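Local coordinates for UPF0098 protein CT_736 (Chlamydia trachomatis, PDB 3N08), which is of unknown function but, as a bacterial homologue of phosphatidylethanolamine-binding proteins and Raf kinase inhibitor protein, may bind phospholipid-like or other anionic ligands, at residues 47-52 against 111-116. Sequence-based numbering, arbitrary orientation.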
loop_
_atom_site.group_PDB
_atom_site.type_symbol
_atom_site.label_atom_id
_atom_site.label_comp_id
_atom_site.label_asym_id
_atom_site.label_seq_id
_atom_site.Cartn_x
_atom_site.Cartn_y
_atom_site.Cartn_z
ATOM N N ILE B 47 14.701 -3.015 0.848
ATOM C CA ILE B 47 15.650 -3.232 -0.246
ATOM C C ILE B 47 15.285 -2.244 -1.352
ATOM O O ILE B 47 14.141 -2.210 -1.784
ATOM C CB ILE B 47 15.617 -4.673 -0.769
ATOM C CG1 ILE B 47 15.958 -5.648 0.346
ATOM C CG2 ILE B 47 16.567 -4.836 -1.971
ATOM C CD1 ILE B 47 15.815 -7.106 -0.040
ATOM N N VAL B 48 16.259 -1.460 -1.820
ATOM C CA VAL B 48 16.023 -0.506 -2.895
ATOM C C VAL B 48 16.909 -0.898 -4.049
ATOM O O VAL B 48 18.123 -1.081 -3.887
ATOM C CB VAL B 48 16.345 0.929 -2.460
ATOM C CG1 VAL B 48 16.046 1.933 -3.544
ATOM C CG2 VAL B 48 15.610 1.277 -1.171
ATOM N N GLU B 49 16.313 -1.007 -5.220
ATOM C CA GLU B 49 17.061 -1.454 -6.368
ATOM C C GLU B 49 16.608 -0.820 -7.663
ATOM O O GLU B 49 15.488 -0.324 -7.782
ATOM C CB GLU B 49 17.017 -2.957 -6.466
ATOM C CG GLU B 49 15.642 -3.511 -6.609
ATOM C CD GLU B 49 15.605 -5.037 -6.477
ATOM O OE1 GLU B 49 16.422 -5.602 -5.719
ATOM O OE2 GLU B 49 14.768 -5.677 -7.145
ATOM N N ASP B 50 17.508 -0.892 -8.653
ATOM C CA ASP B 50 17.329 -0.297 -9.984
ATOM C C ASP B 50 17.452 -1.383 -11.058
ATOM O O ASP B 50 18.541 -1.845 -11.359
ATOM C CB ASP B 50 18.390 0.777 -10.163
ATOM C CG ASP B 50 18.341 1.471 -11.535
ATOM O OD1 ASP B 50 17.434 1.217 -12.346
ATOM O OD2 ASP B 50 19.235 2.336 -11.752
ATOM N N PRO B 51 16.323 -1.837 -11.611
ATOM C CA PRO B 51 16.353 -2.856 -12.655
ATOM C C PRO B 51 16.665 -2.245 -14.024
ATOM O O PRO B 51 16.686 -2.967 -15.033
ATOM C CB PRO B 51 14.926 -3.409 -12.615
ATOM C CG PRO B 51 14.099 -2.193 -12.221
ATOM C CD PRO B 51 14.945 -1.476 -11.219
ATOM N N ASP B 52 16.922 -0.940 -14.082
ATOM C CA ASP B 52 17.151 -0.219 -15.334
ATOM C C ASP B 52 18.624 0.181 -15.469
ATOM O O ASP B 52 19.012 0.978 -16.324
ATOM C CB ASP B 52 16.251 1.021 -15.420
ATOM C CG ASP B 52 14.785 0.662 -15.535
ATOM O OD1 ASP B 52 14.471 -0.459 -15.948
ATOM O OD2 ASP B 52 13.925 1.504 -15.223
ATOM N N TYR B 111 12.945 0.881 -7.311
ATOM C CA TYR B 111 11.933 0.144 -6.558
ATOM C C TYR B 111 12.390 -0.003 -5.122
ATOM O O TYR B 111 13.549 -0.376 -4.843
ATOM C CB TYR B 111 11.705 -1.220 -7.177
ATOM C CG TYR B 111 10.906 -1.157 -8.456
ATOM C CD1 TYR B 111 9.524 -1.270 -8.443
ATOM C CD2 TYR B 111 11.533 -0.977 -9.689
ATOM C CE1 TYR B 111 8.791 -1.217 -9.603
ATOM C CE2 TYR B 111 10.804 -0.920 -10.842
ATOM C CZ TYR B 111 9.430 -1.036 -10.797
ATOM O OH TYR B 111 8.725 -0.963 -11.993
ATOM N N PHE B 112 11.479 0.318 -4.210
ATOM C CA PHE B 112 11.687 0.250 -2.779
ATOM C C PHE B 112 10.761 -0.832 -2.241
ATOM O O PHE B 112 9.544 -0.747 -2.379
ATOM C CB PHE B 112 11.286 1.565 -2.129
ATOM C CG PHE B 112 12.095 2.756 -2.546
ATOM C CD1 PHE B 112 11.987 3.299 -3.829
ATOM C CD2 PHE B 112 12.945 3.350 -1.659
ATOM C CE1 PHE B 112 12.742 4.409 -4.180
ATOM C CE2 PHE B 112 13.690 4.455 -2.015
ATOM C CZ PHE B 112 13.579 4.981 -3.281
ATOM N N TYR B 113 11.333 -1.891 -1.700
ATOM C CA TYR B 113 10.564 -3.032 -1.233
ATOM C C TYR B 113 10.674 -3.106 0.275
ATOM O O TYR B 113 11.775 -3.110 0.809
ATOM C CB TYR B 113 11.122 -4.327 -1.831
ATOM C CG TYR B 113 11.021 -4.394 -3.332
ATOM C CD1 TYR B 113 9.792 -4.489 -3.950
ATOM C CD2 TYR B 113 12.141 -4.343 -4.132
ATOM C CE1 TYR B 113 9.685 -4.561 -5.348
ATOM C CE2 TYR B 113 12.044 -4.431 -5.514
ATOM C CZ TYR B 113 10.816 -4.524 -6.099
ATOM O OH TYR B 113 10.743 -4.592 -7.489
ATOM N N ALA B 114 9.534 -3.216 0.944
ATOM C CA ALA B 114 9.514 -3.444 2.370
ATOM C C ALA B 114 8.995 -4.848 2.656
ATOM O O ALA B 114 8.074 -5.350 1.987
ATOM C CB ALA B 114 8.637 -2.421 3.068
ATOM N N TYR B 115 9.568 -5.472 3.668
ATOM C CA TYR B 115 9.168 -6.796 4.113
ATOM C C TYR B 115 8.988 -6.751 5.623
ATOM O O TYR B 115 9.884 -6.325 6.322
ATOM C CB TYR B 115 10.247 -7.847 3.763
ATOM C CG TYR B 115 10.706 -7.832 2.320
ATOM C CD1 TYR B 115 11.676 -6.943 1.905
ATOM C CD2 TYR B 115 10.194 -8.710 1.383
ATOM C CE1 TYR B 115 12.122 -6.919 0.595
ATOM C CE2 TYR B 115 10.650 -8.684 0.056
ATOM C CZ TYR B 115 11.611 -7.784 -0.314
ATOM O OH TYR B 115 12.084 -7.741 -1.616
ATOM N N ALA B 116 7.859 -7.260 6.109
ATOM C CA ALA B 116 7.655 -7.466 7.536
ATOM C C ALA B 116 7.961 -8.923 7.835
ATOM O O ALA B 116 7.438 -9.828 7.172
ATOM C CB ALA B 116 6.210 -7.149 7.932
HETATM O O HOH W 1 13.184 -4.275 -8.915
#
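Val48 sets CG1 anti to its backbone N (chi1 -177°), and Phe112 has CG beside its backbone N, anti to the carbonyl carbon (chi1 -63°). The two side chains run side by side from the same face of the sheet, and Val48 CG1 lies over the centre of the Phe112 ring, 3.8 Å from its centroid, in a CH-pi contact. The second methyl, CG2, reaches Phe112 CD2 at 3.4 Å. A compact branched side chain and a flat ring suit this non-hydrogen-bonded pair; Val48 also touches Trp66 of the next strand. On either side, Ile47 with Tyr113 and Glu49 with Tyr111 are hydrogen-bonded pairs, each joined by two nearly straight N-H...O bonds. Their side chains share the other face. There the Glu49 carboxylate stands nearly perpendicular to the Tyr113 ring, OE2 3.4 Å from edge atom CE2. Glutamate's two oxygens serve two partners: OE1 forms a salt bridge with Lys129, OE2 meets a water shared with Tyr113 OH, tyrosine pairing an apolar ring edge with a polar end. Just past the last pair, Pro51, lacking an N-H, crosses Tyr111 at about a right angle, Pro51 CD 3.8 Å from Tyr111 CD2. At the strand's end, Asp50 OD1 accepts from Asp52 N in an Asx turn. The whole is regular antiparallel pairing of two central strands in the large beta-sheet of the PEBP fold.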